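Lmo2812 protein (Listeria monocytogenes EGD-e, PDB 5ZQA) probably acts as a serine-type D-Ala-D-Ala carboxypeptidase, a penicillin-binding protein that trims the peptide stems of cell-wall peptidoglycan. Local coordinates at residues N53-M58 with T174-F179; L66-L71 with K141-Q146; L89-D94 with Q105-S110; K155-S160 with S170-T175. One frame throughout, in Å; residues are numbered along the deposited sequence.

In the fold
Contacts 1, 2 and 4 are neighbours, whereas contact 3 lies on the opposite side of the chain's centre from contact 1, about 32 Å away between centres. Contacts 1 and 4 end on the same piece of chain, strand 172-173 running into helix 175-188, and their centres are about 10 Å apart. Contact 2, about 11 Å from contact 4 between centres, touches it, Asn144 bonding to the backbone of Phe158. Along the chain contact 1 spans contacts 2 and 3, with contact 3 inside contact 2; contact 4 opens after both have closed. Contact 1 thus ties the turn after strand 48-52 to helix 175-188, and contact 2 packs the helix beginning at the predicted Lys65 against helix 139-150.

Contact 1 (N53-M58 with T174-F179); sequences NADKVM and TTKDLF
Polar links between Ala54 and the start of helix 175-188 are slight. Thr175 OG1 lies 3.4 Å from Ala54 O, a long, weak hydrogen bond and an unsettled one, since the single proton may go to Tyr41 OH instead. A water does more: it donates to Asn53 O and Lys56 O and accepts from Thr175 N at 2.9 Å, pairing a first-turn amide of the helix with the two end carbonyls of the type I turn 53-56. Thr174 is the N-cap, its OG1 taking Asp177 N at 3.0 Å in a bond of 165°.

The turn directly follows strand 48-52, an outermost strand of the five-stranded sheet of this penicillin-binding-protein fold. The contact joins it to the start of helix 175-188, whose Thr175 also packs on strands 37-42 and 246-255 of that sheet.

Van der Waals contacts fill in around these bonds. With OG1 of Thr174 placed between backbone N and carbonyl carbon for capping (chi1 64°), its CG2 methyl is left to face the turn, 3.6 Å from Lys56 O. The methyl of Ala54 abuts the hydroxyl of Thr175. Lys176 passes its chain over Ala54 O and crosses Asp55, CD coming 3.4 Å from Asp55 OD1. Its ammonium, bent aside at the last torsion, is 5.0 Å from that oxygen, NZ to OD1, and forms its salt bridge with Glu51.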
loop_
_atom_site.group_PDB
_atom_site.type_symbol
_atom_site.label_atom_id
_atom_site.label_comp_id
_atom_site.label_asym_id
_atom_site.label_seq_id
_atom_site.Cartn_x
_atom_site.Cartn_y
_atom_site.Cartn_z
ATOM N N ASN A 53 -11.332 15.898 4.354
ATOM C CA ASN A 53 -10.277 15.795 5.368
ATOM C C ASN A 53 -8.940 15.402 4.751
ATOM O O ASN A 53 -8.200 14.603 5.317
ATOM C CB ASN A 53 -10.669 14.789 6.465
ATOM C CG ASN A 53 -11.751 15.317 7.378
ATOM O OD1 ASN A 53 -11.876 16.527 7.568
ATOM N ND2 ASN A 53 -12.534 14.414 7.957
ATOM N N ALA A 54 -8.626 15.994 3.602
ATOM C CA ALA A 54 -7.446 15.603 2.827
ATOM C C ALA A 54 -6.129 16.032 3.469
ATOM O O ALA A 54 -5.056 15.553 3.075
ATOM C CB ALA A 54 -7.547 16.177 1.428
ATOM N N ASP A 55 -6.210 16.951 4.429
ATOM C CA ASP A 55 -5.036 17.453 5.134
ATOM C C ASP A 55 -4.920 16.863 6.538
ATOM O O ASP A 55 -3.985 17.190 7.269
ATOM C CB ASP A 55 -5.069 18.986 5.231
ATOM C CG ASP A 55 -5.065 19.663 3.875
ATOM O OD1 ASP A 55 -3.999 19.691 3.218
ATOM O OD2 ASP A 55 -6.128 20.188 3.474
ATOM N N LYS A 56 -5.868 16.007 6.915
ATOM C CA LYS A 56 -5.899 15.430 8.250
ATOM C C LYS A 56 -4.873 14.304 8.404
ATOM O O LYS A 56 -4.797 13.393 7.579
ATOM C CB LYS A 56 -7.299 14.903 8.572
ATOM C CG LYS A 56 -7.408 14.270 9.957
ATOM C CD LYS A 56 -8.836 13.919 10.325
ATOM C CE LYS A 56 -8.891 13.343 11.736
ATOM N NZ LYS A 56 -10.245 12.853 12.103
ATOM N N VAL A 57 -4.079 14.370 9.463
ATOM C CA VAL A 57 -3.108 13.316 9.742
ATOM C C VAL A 57 -3.813 12.057 10.263
ATOM O O VAL A 57 -4.555 12.103 11.249
ATOM C CB VAL A 57 -2.056 13.790 10.749
ATOM C CG1 VAL A 57 -1.071 12.668 11.077
ATOM C CG2 VAL A 57 -1.320 15.002 10.191
ATOM N N MET A 58 -3.571 10.940 9.584
ATOM C CA MET A 58 -4.268 9.681 9.834
ATOM C C MET A 58 -3.294 8.521 9.930
ATOM O O MET A 58 -2.316 8.483 9.191
ATOM C CB MET A 58 -5.260 9.378 8.702
ATOM C CG MET A 58 -6.290 10.453 8.444
ATOM S SD MET A 58 -7.565 10.460 9.716
ATOM C CE MET A 58 -8.557 9.052 9.194
ATOM N N THR A 174 -1.378 11.703 5.073
ATOM C CA THR A 174 -2.608 12.386 4.661
ATOM C C THR A 174 -3.032 11.844 3.311
ATOM O O THR A 174 -2.206 11.238 2.622
ATOM C CB THR A 174 -2.411 13.895 4.520
ATOM O OG1 THR A 174 -1.470 14.145 3.467
ATOM C CG2 THR A 174 -1.875 14.503 5.820
ATOM N N THR A 175 -4.277 12.077 2.889
ATOM C CA THR A 175 -4.646 11.607 1.555
ATOM C C THR A 175 -3.789 12.274 0.490
ATOM O O THR A 175 -3.461 11.652 -0.519
ATOM C CB THR A 175 -6.125 11.842 1.179
ATOM O OG1 THR A 175 -6.379 13.238 0.998
ATOM C CG2 THR A 175 -7.057 11.255 2.218
ATOM N N LYS A 176 -3.424 13.536 0.710
ATOM C CA LYS A 176 -2.583 14.243 -0.246
ATOM C C LYS A 176 -1.208 13.573 -0.383
ATOM O O LYS A 176 -0.728 13.349 -1.496
ATOM C CB LYS A 176 -2.438 15.714 0.156
ATOM C CG LYS A 176 -3.701 16.534 -0.046
ATOM C CD LYS A 176 -3.444 17.996 0.295
ATOM C CE LYS A 176 -4.585 18.878 -0.188
ATOM N NZ LYS A 176 -4.788 18.786 -1.670
ATOM N N ASP A 177 -0.578 13.238 0.739
ATOM C CA ASP A 177 0.733 12.594 0.681
ATOM C C ASP A 177 0.645 11.166 0.129
ATOM O O ASP A 177 1.534 10.720 -0.606
ATOM C CB ASP A 177 1.371 12.580 2.064
ATOM C CG ASP A 177 2.104 13.866 2.392
ATOM O OD1 ASP A 177 2.431 14.656 1.478
ATOM O OD2 ASP A 177 2.384 14.066 3.587
ATOM N N LEU A 178 -0.427 10.452 0.473
ATOM C CA LEU A 178 -0.603 9.096 -0.035
ATOM C C LEU A 178 -0.824 9.095 -1.557
ATOM O O LEU A 178 -0.345 8.192 -2.251
ATOM C CB LEU A 178 -1.756 8.398 0.699
ATOM C CG LEU A 178 -1.453 8.065 2.160
ATOM C CD1 LEU A 178 -2.725 7.631 2.846
ATOM C CD2 LEU A 178 -0.370 6.989 2.274
ATOM N N PHE A 179 -1.521 10.103 -2.078
ATOM C CA PHE A 179 -1.633 10.253 -3.523
ATOM C C PHE A 179 -0.257 10.412 -4.170
ATOM O O PHE A 179 0.029 9.782 -5.181
ATOM C CB PHE A 179 -2.518 11.456 -3.880
ATOM C CG PHE A 179 -2.396 11.886 -5.318
ATOM C CD1 PHE A 179 -2.686 10.997 -6.349
ATOM C CD2 PHE A 179 -1.986 13.162 -5.637
ATOM C CE1 PHE A 179 -2.566 11.370 -7.670
ATOM C CE2 PHE A 179 -1.866 13.555 -6.973
ATOM C CZ PHE A 179 -2.160 12.653 -7.987
HETATM O O HOH W 1 -5.958 12.910 5.123
#

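Contact 2 (L66-L71 with K141-Q146)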
loop_
_atom_site.group_PDB
_atom_site.type_symbol
_atom_site.label_atom_id
_atom_site.label_comp_id
_atom_site.label_asym_id
_atom_site.label_seq_id
_atom_site.Cartn_x
_atom_site.Cartn_y
_atom_site.Cartn_z
ATOM N N LEU A 66 3.578 0.268 0.660
ATOM C CA LEU A 66 3.835 0.863 -0.652
ATOM C C LEU A 66 5.204 1.535 -0.684
ATOM O O LEU A 66 5.872 1.527 -1.715
ATOM C CB LEU A 66 2.746 1.869 -1.027
ATOM C CG LEU A 66 1.381 1.211 -1.278
ATOM C CD1 LEU A 66 0.310 2.251 -1.532
ATOM C CD2 LEU A 66 1.439 0.233 -2.457
ATOM N N MET A 67 5.633 2.104 0.442
ATOM C CA MET A 67 6.957 2.719 0.468
ATOM C C MET A 67 8.023 1.634 0.504
ATOM O O MET A 67 9.059 1.753 -0.156
ATOM C CB MET A 67 7.130 3.658 1.665
ATOM C CG MET A 67 8.561 4.208 1.785
ATOM S SD MET A 67 9.109 5.158 0.350
ATOM C CE MET A 67 8.375 6.756 0.704
ATOM N N THR A 68 7.772 0.570 1.263
ATOM C CA THR A 68 8.697 -0.556 1.249
ATOM C C THR A 68 8.804 -1.146 -0.163
ATOM O O THR A 68 9.909 -1.427 -0.618
ATOM C CB THR A 68 8.274 -1.621 2.272
ATOM O OG1 THR A 68 8.175 -0.980 3.553
ATOM C CG2 THR A 68 9.292 -2.781 2.364
ATOM N N ALA A 69 7.670 -1.302 -0.854
ATOM C CA ALA A 69 7.679 -1.782 -2.242
ATOM C C ALA A 69 8.524 -0.869 -3.126
ATOM O O ALA A 69 9.336 -1.354 -3.926
ATOM C CB ALA A 69 6.247 -1.887 -2.790
ATOM N N PHE A 70 8.337 0.442 -2.990
ATOM C CA PHE A 70 9.106 1.406 -3.780
ATOM C C PHE A 70 10.600 1.191 -3.594
ATOM O O PHE A 70 11.354 1.136 -4.568
ATOM C CB PHE A 70 8.729 2.852 -3.406
ATOM C CG PHE A 70 9.378 3.886 -4.282
ATOM C CD1 PHE A 70 8.814 4.238 -5.492
ATOM C CD2 PHE A 70 10.579 4.476 -3.913
ATOM C CE1 PHE A 70 9.415 5.186 -6.310
ATOM C CE2 PHE A 70 11.179 5.416 -4.724
ATOM C CZ PHE A 70 10.593 5.767 -5.924
ATOM N N LEU A 71 11.018 1.030 -2.345
ATOM C CA LEU A 71 12.431 0.867 -2.049
ATOM C C LEU A 71 12.999 -0.488 -2.510
ATOM O O LEU A 71 14.162 -0.563 -2.928
ATOM C CB LEU A 71 12.669 1.087 -0.550
ATOM C CG LEU A 71 12.520 2.569 -0.187
ATOM C CD1 LEU A 71 12.539 2.769 1.325
ATOM C CD2 LEU A 71 13.606 3.422 -0.842
ATOM N N LYS A 141 14.285 5.012 8.711
ATOM C CA LYS A 141 14.950 6.259 8.333
ATOM C C LYS A 141 15.041 6.379 6.812
ATOM O O LYS A 141 14.840 7.455 6.252
ATOM C CB LYS A 141 16.344 6.338 8.969
ATOM C CG LYS A 141 17.134 7.605 8.638
ATOM C CD LYS A 141 17.995 8.040 9.827
ATOM C CE LYS A 141 18.753 6.858 10.420
ATOM N NZ LYS A 141 19.577 7.220 11.610
ATOM N N GLU A 142 15.308 5.269 6.133
ATOM C CA GLU A 142 15.361 5.290 4.676
ATOM C C GLU A 142 13.980 5.508 4.063
ATOM O O GLU A 142 13.859 6.193 3.050
ATOM C CB GLU A 142 15.981 4.001 4.147
ATOM C CG GLU A 142 17.472 3.885 4.448
ATOM C CD GLU A 142 18.294 4.991 3.797
ATOM O OE1 GLU A 142 17.836 5.569 2.785
ATOM O OE2 GLU A 142 19.400 5.286 4.299
ATOM N N MET A 143 12.944 4.955 4.686
ATOM C CA MET A 143 11.578 5.211 4.231
ATOM C C MET A 143 11.262 6.701 4.303
ATOM O O MET A 143 10.702 7.273 3.374
ATOM C CB MET A 143 10.558 4.428 5.074
ATOM C CG MET A 143 10.678 2.920 4.983
ATOM S SD MET A 143 9.547 2.078 6.119
ATOM C CE MET A 143 8.008 2.121 5.187
ATOM N N ASN A 144 11.619 7.333 5.420
ATOM C CA ASN A 144 11.335 8.756 5.581
ATOM C C ASN A 144 12.243 9.623 4.702
ATOM O O ASN A 144 11.817 10.670 4.195
ATOM C CB ASN A 144 11.454 9.121 7.054
ATOM C CG ASN A 144 10.317 8.551 7.857
ATOM O OD1 ASN A 144 9.166 8.685 7.465
ATOM N ND2 ASN A 144 10.629 7.882 8.963
ATOM N N ASN A 145 13.477 9.171 4.484
ATOM C CA ASN A 145 14.349 9.859 3.538
ATOM C C ASN A 145 13.760 9.860 2.140
ATOM O O ASN A 145 13.802 10.871 1.443
ATOM C CB ASN A 145 15.735 9.218 3.515
ATOM C CG ASN A 145 16.596 9.660 4.673
ATOM O OD1 ASN A 145 16.255 10.602 5.392
ATOM N ND2 ASN A 145 17.732 9.000 4.849
ATOM N N GLN A 146 13.197 8.730 1.730
ATOM C CA GLN A 146 12.600 8.633 0.405
ATOM C C GLN A 146 11.339 9.481 0.318
ATOM O O GLN A 146 11.077 10.084 -0.719
ATOM C CB GLN A 146 12.284 7.173 0.047
ATOM C CG GLN A 146 11.741 7.007 -1.371
ATOM C CD GLN A 146 12.732 7.449 -2.445
ATOM O OE1 GLN A 146 12.430 8.317 -3.265
ATOM N NE2 GLN A 146 13.911 6.841 -2.452
#
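Helix 65-77, whose first residue Lys65 is the predicted proton acceptor, crosses helix 139-150 almost at a right angle, and Met67 meets Met143 at the centre of the crossing. The axes of the two short segments approach to 10.1 Å at 87°, a separation filled by long, flexible side chains.

The methionines slide past each other in opposite directions, with CG of Met67 3.9 Å from CB of Met143. Met67 carries its CG anti to the backbone N (chi1 174°) and then bends twice, which carries SD slantwise across the Gln146 chain, 3.6 Å from its CG, and brings the CE methyl 3.6 Å from Met143 O. In return, CE of Met143 reaches 3.5 Å from Thr68 OG1, a hydroxyl whose hydrogen bond goes to Ala161 O. Leu71 covers the next part of the interface, placing CD1 3.9 Å from Met143 CA and CD2 near Gln146 NE2.

Gln146 crosses Phe70 nearly perpendicularly. Its CD comes 3.4 Å from CE2 of the ring at an oblique approach, NE2 sits at the ring edge in plane, and the amide and ring planes are 52° apart. Phe70 also packs edge-to-face with His189, a ligand of bound magnesium.

Such a central helix, sheathed in apolar side chains by the helices around it, is characteristic of the helical region of SxxK penicillin-binding proteins.

Contact 3 (L89-D94 with Q105-S110)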
loop_
_atom_site.group_PDB
_atom_site.type_symbol
_atom_site.label_atom_id
_atom_site.label_comp_id
_atom_site.label_asym_id
_atom_site.label_seq_id
_atom_site.Cartn_x
_atom_site.Cartn_y
_atom_site.Cartn_z
ATOM N N LEU A 89 12.141 -15.183 7.144
ATOM C CA LEU A 89 11.085 -14.358 7.717
ATOM C C LEU A 89 11.400 -13.995 9.159
ATOM O O LEU A 89 11.753 -14.863 9.964
ATOM C CB LEU A 89 9.737 -15.073 7.664
ATOM C CG LEU A 89 9.087 -15.089 6.289
ATOM C CD1 LEU A 89 7.891 -16.024 6.286
ATOM C CD2 LEU A 89 8.702 -13.646 5.907
ATOM N N VAL A 90 11.279 -12.709 9.471
ATOM C CA VAL A 90 11.464 -12.251 10.835
ATOM C C VAL A 90 10.275 -12.726 11.670
ATOM O O VAL A 90 9.166 -12.902 11.161
ATOM C CB VAL A 90 11.599 -10.707 10.924
ATOM C CG1 VAL A 90 12.618 -10.182 9.921
ATOM C CG2 VAL A 90 10.264 -10.049 10.712
ATOM N N ARG A 91 10.511 -12.962 12.953
ATOM C CA ARG A 91 9.425 -13.323 13.856
ATOM C C ARG A 91 8.751 -12.061 14.361
ATOM O O ARG A 91 9.424 -11.112 14.762
ATOM C CB ARG A 91 9.941 -14.156 15.033
ATOM C CG ARG A 91 10.297 -15.580 14.655
ATOM C CD ARG A 91 10.908 -16.333 15.824
ATOM N NE ARG A 91 11.065 -17.748 15.513
ATOM C CZ ARG A 91 12.060 -18.246 14.785
ATOM N NH1 ARG A 91 12.992 -17.440 14.291
ATOM N NH2 ARG A 91 12.120 -19.551 14.550
ATOM N N LEU A 92 7.424 -12.043 14.316
ATOM C CA LEU A 92 6.666 -10.900 14.803
ATOM C C LEU A 92 6.290 -11.120 16.261
ATOM O O LEU A 92 5.941 -12.233 16.645
ATOM C CB LEU A 92 5.411 -10.690 13.961
ATOM C CG LEU A 92 5.599 -10.519 12.452
ATOM C CD1 LEU A 92 4.246 -10.632 11.769
ATOM C CD2 LEU A 92 6.260 -9.182 12.124
ATOM N N ASP A 93 6.352 -10.075 17.077
ATOM C CA ASP A 93 5.924 -10.228 18.465
ATOM C C ASP A 93 4.440 -9.898 18.629
ATOM O O ASP A 93 3.858 -10.142 19.681
ATOM C CB ASP A 93 6.781 -9.371 19.400
ATOM C CG ASP A 93 6.907 -7.936 18.936
ATOM O OD1 ASP A 93 6.051 -7.477 18.148
ATOM O OD2 ASP A 93 7.874 -7.268 19.362
ATOM N N ASP A 94 3.830 -9.354 17.580
ATOM C CA ASP A 94 2.396 -9.077 17.583
ATOM C C ASP A 94 1.629 -10.285 17.059
ATOM O O ASP A 94 1.707 -10.605 15.874
ATOM C CB ASP A 94 2.077 -7.838 16.738
ATOM C CG ASP A 94 0.614 -7.402 16.842
ATOM O OD1 ASP A 94 -0.238 -8.181 17.328
ATOM O OD2 ASP A 94 0.313 -6.264 16.422
ATOM N N GLN A 105 3.944 -21.860 7.399
ATOM C CA GLN A 105 4.978 -22.475 8.233
ATOM C C GLN A 105 6.298 -22.700 7.478
ATOM O O GLN A 105 7.059 -23.619 7.785
ATOM C CB GLN A 105 4.465 -23.797 8.825
ATOM C CG GLN A 105 3.185 -23.628 9.639
ATOM C CD GLN A 105 3.417 -22.842 10.912
ATOM O OE1 GLN A 105 2.761 -21.830 11.161
ATOM N NE2 GLN A 105 4.352 -23.310 11.730
ATOM N N LYS A 106 6.567 -21.846 6.494
ATOM C CA LYS A 106 7.849 -21.850 5.795
ATOM C C LYS A 106 8.606 -20.577 6.151
ATOM O O LYS A 106 8.059 -19.473 6.071
ATOM C CB LYS A 106 7.660 -21.952 4.279
ATOM C CG LYS A 106 6.972 -23.231 3.827
ATOM C CD LYS A 106 7.831 -24.442 4.122
ATOM C CE LYS A 106 8.262 -25.141 2.849
ATOM N NZ LYS A 106 9.099 -26.340 3.149
ATOM N N ARG A 107 9.864 -20.737 6.550
ATOM C CA ARG A 107 10.661 -19.614 7.028
ATOM C C ARG A 107 11.357 -18.858 5.902
ATOM O O ARG A 107 11.497 -17.635 5.962
ATOM C CB ARG A 107 11.699 -20.120 8.038
ATOM C CG ARG A 107 12.628 -19.061 8.591
ATOM C CD ARG A 107 11.873 -18.070 9.449
ATOM N NE ARG A 107 11.261 -18.719 10.609
ATOM C CZ ARG A 107 10.276 -18.189 11.328
ATOM N NH1 ARG A 107 9.771 -17.002 11.009
ATOM N NH2 ARG A 107 9.785 -18.853 12.368
ATOM N N THR A 108 11.784 -19.581 4.871
ATOM C CA THR A 108 12.704 -19.022 3.881
ATOM C C THR A 108 12.051 -18.843 2.513
ATOM O O THR A 108 11.526 -19.796 1.952
ATOM C CB THR A 108 13.939 -19.924 3.752
ATOM O OG1 THR A 108 14.542 -20.072 5.042
ATOM C CG2 THR A 108 14.965 -19.341 2.771
ATOM N N TRP A 109 12.095 -17.619 1.991
ATOM C CA TRP A 109 11.409 -17.247 0.746
ATOM C C TRP A 109 12.281 -16.370 -0.121
ATOM O O TRP A 109 13.125 -15.640 0.388
ATOM C CB TRP A 109 10.118 -16.472 1.040
ATOM C CG TRP A 109 9.100 -17.255 1.797
ATOM C CD1 TRP A 109 9.090 -17.516 3.139
ATOM C CD2 TRP A 109 7.938 -17.886 1.256
ATOM N NE1 TRP A 109 7.992 -18.277 3.465
ATOM C CE2 TRP A 109 7.271 -18.525 2.324
ATOM C CE3 TRP A 109 7.397 -17.987 -0.034
ATOM C CZ2 TRP A 109 6.086 -19.232 2.148
ATOM C CZ3 TRP A 109 6.227 -18.692 -0.205
ATOM C CH2 TRP A 109 5.581 -19.306 0.882
ATOM N N SER A 110 12.032 -16.399 -1.426
ATOM C CA SER A 110 12.707 -15.482 -2.333
ATOM C C SER A 110 12.195 -14.062 -2.134
ATOM O O SER A 110 11.067 -13.848 -1.685
ATOM C CB SER A 110 12.505 -15.901 -3.790
ATOM O OG SER A 110 11.158 -15.714 -4.184
#
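Arg91 and Arg107 lay their guanidinium groups over one another where a short antiparallel ribbon, strands 86-88 and 108-110, opens into the loop leading to helix 100-104. Their side chains cross at about a right angle and the guanidinium planes are 36° apart. NH2 of Arg107 stands over one face of the Arg91 group, offset toward its rim and 3.3 Å from Arg91 NH2. Both nitrogens are donors, so no bond links them; the repulsion is probably eased in part by Tyr101, which makes a cation-pi contact with Arg107.

Two bends, at chi2 and chi3, fold the Arg107 chain back over the Leu89 backbone. NH1 thereby reaches Leu89 O at 3.1 Å, a weak bond at 134°, and CD lies 3.3 Å from the same oxygen. The opposite exchange is stronger: Leu89 N donates to Arg107 O at 2.8 Å, continuing the pairing of the ribbon one step beyond its strands.

On the inner side Leu89 crosses Trp109 obliquely, CD1 approaching the pyrrole part of the indole at 3.6 Å from NE1. The same methyl lies 3.5 Å from Lys106 O. That oxygen, in the plane of the indole ring, accepts from Trp109 NE1 at 2.9 Å and 156°, and the donor sits above the plane of the Lys106 carbonyl rather than on one of its lone pairs.

Contact 4 (K155-S160 with S170-T175)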
loop_
_atom_site.group_PDB
_atom_site.type_symbol
_atom_site.label_atom_id
_atom_site.label_comp_id
_atom_site.label_asym_id
_atom_site.label_seq_id
_atom_site.Cartn_x
_atom_site.Cartn_y
_atom_site.Cartn_z
ATOM N N LYS A 155 3.852 16.015 7.172
ATOM C CA LYS A 155 2.812 15.324 7.920
ATOM C C LYS A 155 2.948 13.805 7.849
ATOM O O LYS A 155 2.273 13.087 8.594
ATOM C CB LYS A 155 1.425 15.736 7.429
ATOM C CG LYS A 155 1.090 17.164 7.790
ATOM C CD LYS A 155 -0.289 17.558 7.298
ATOM C CE LYS A 155 -0.588 19.006 7.660
ATOM N NZ LYS A 155 -1.975 19.403 7.278
ATOM N N THR A 156 3.787 13.318 6.942
ATOM C CA THR A 156 4.016 11.873 6.820
ATOM C C THR A 156 5.211 11.402 7.644
ATOM O O THR A 156 6.275 12.002 7.575
ATOM C CB THR A 156 4.252 11.470 5.354
ATOM O OG1 THR A 156 3.047 11.694 4.615
ATOM C CG2 THR A 156 4.643 9.979 5.234
ATOM N N THR A 157 5.018 10.346 8.432
ATOM C CA THR A 157 6.129 9.636 9.069
ATOM C C THR A 157 5.878 8.133 9.056
ATOM O O THR A 157 4.812 7.660 9.463
ATOM C CB THR A 157 6.377 10.084 10.532
ATOM O OG1 THR A 157 5.142 10.096 11.243
ATOM C CG2 THR A 157 6.994 11.469 10.597
ATOM N N PHE A 158 6.867 7.399 8.560
ATOM C CA PHE A 158 6.876 5.940 8.596
ATOM C C PHE A 158 7.643 5.465 9.820
ATOM O O PHE A 158 8.625 6.093 10.221
ATOM C CB PHE A 158 7.512 5.373 7.322
ATOM C CG PHE A 158 6.790 5.759 6.063
ATOM C CD1 PHE A 158 5.602 5.138 5.717
ATOM C CD2 PHE A 158 7.307 6.734 5.218
ATOM C CE1 PHE A 158 4.924 5.481 4.564
ATOM C CE2 PHE A 158 6.629 7.089 4.056
ATOM C CZ PHE A 158 5.433 6.459 3.732
ATOM N N VAL A 159 7.210 4.349 10.398
ATOM C CA VAL A 159 7.849 3.844 11.618
ATOM C C VAL A 159 8.415 2.436 11.448
ATOM O O VAL A 159 9.195 1.974 12.285
ATOM C CB VAL A 159 6.862 3.857 12.827
ATOM C CG1 VAL A 159 6.349 5.275 13.105
ATOM C CG2 VAL A 159 5.684 2.909 12.613
ATOM N N SER A 160 8.012 1.751 10.380
ATOM C CA SER A 160 8.392 0.357 10.170
ATOM C C SER A 160 8.120 -0.046 8.730
ATOM O O SER A 160 7.293 0.569 8.065
ATOM C CB SER A 160 7.619 -0.560 11.118
ATOM O OG SER A 160 6.239 -0.596 10.767
ATOM N N SER A 170 2.896 5.297 15.571
ATOM C CA SER A 170 2.165 4.837 14.389
ATOM C C SER A 170 2.638 5.520 13.123
ATOM O O SER A 170 2.952 6.712 13.126
ATOM C CB SER A 170 0.658 5.084 14.533
ATOM O OG SER A 170 0.091 4.315 15.575
ATOM N N ALA A 171 2.658 4.760 12.032
ATOM C CA ALA A 171 2.822 5.340 10.706
ATOM C C ALA A 171 1.626 6.230 10.390
ATOM O O ALA A 171 0.483 5.797 10.541
ATOM C CB ALA A 171 2.955 4.249 9.669
ATOM N N VAL A 172 1.887 7.457 9.957
ATOM C CA VAL A 172 0.803 8.385 9.639
ATOM C C VAL A 172 1.077 9.138 8.344
ATOM O O VAL A 172 2.232 9.295 7.924
ATOM C CB VAL A 172 0.560 9.429 10.769
ATOM C CG1 VAL A 172 0.094 8.743 12.064
ATOM C CG2 VAL A 172 1.794 10.281 11.010
ATOM N N SER A 173 0.001 9.618 7.725
ATOM C CA SER A 173 0.111 10.404 6.498
ATOM C C SER A 173 -1.214 11.137 6.265
ATOM O O SER A 173 -2.059 11.192 7.158
ATOM C CB SER A 173 0.476 9.493 5.314
ATOM O OG SER A 173 0.860 10.239 4.173
ATOM N N THR A 174 -1.378 11.703 5.073
ATOM C CA THR A 174 -2.608 12.386 4.661
ATOM C C THR A 174 -3.032 11.844 3.311
ATOM O O THR A 174 -2.206 11.238 2.622
ATOM C CB THR A 174 -2.411 13.895 4.520
ATOM O OG1 THR A 174 -1.470 14.145 3.467
ATOM C CG2 THR A 174 -1.875 14.503 5.820
ATOM N N THR A 175 -4.277 12.077 2.889
ATOM C CA THR A 175 -4.646 11.607 1.555
ATOM C C THR A 175 -3.789 12.274 0.490
ATOM O O THR A 175 -3.461 11.652 -0.519
ATOM C CB THR A 175 -6.125 11.842 1.179
ATOM O OG1 THR A 175 -6.379 13.238 0.998
ATOM C CG2 THR A 175 -7.057 11.255 2.218
HETATM O O HOH W 2 4.796 8.628 13.355
#
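Thr157 and Val172 form an isolated antiparallel bridge, a hydrogen-bonded pair in which each backbone amide satisfies the other residue's carbonyl. Thr157 N to Val172 O and Val172 N to Thr157 O both measure 3.0 Å, the second lying in the carbonyl plane. Each oxygen also receives a CA-H...O contact, Val172 O from Thr156 CA and Thr157 O from Ala171 CA. The chain 171-173 is also bonded along its other edge, Ala171 to Ile60 and Ser173 to Met58, so Thr157 adds a third piece of chain beside the two-stranded sheet.

Hydroxyls extend the pairing. Ser173 OG, held anti to its own amide nitrogen (chi1 -168°), gives its proton to Thr156 OG1 at 2.7 Å, and Thr156 OG1 bonds in turn to Asp177 OD2. At the other end a water sits 2.6 Å from Thr157 OG1 and donates to Ser170 O at 2.7 Å. Phe158 N is taken by Asn144 OD1 of helix 139-150, and Lys155 NZ by Asp55 O.

Van der Waals contacts accompany these bonds. Thr157 and Val172 point the same way side by side, Thr157 OG1 3.4 Å from the Val172 CG2 methyl; Val159 CG2 leans on Ala171, and the Lys155 chain crosses Thr174 at about a right angle, CD 3.7 Å from CG2.

With Ser173 donating to Thr156, the threonine's own proton probably points to Asp177 OD2, which Ser153 OG also bonds; such hydroxyls would favour the charged carboxylate.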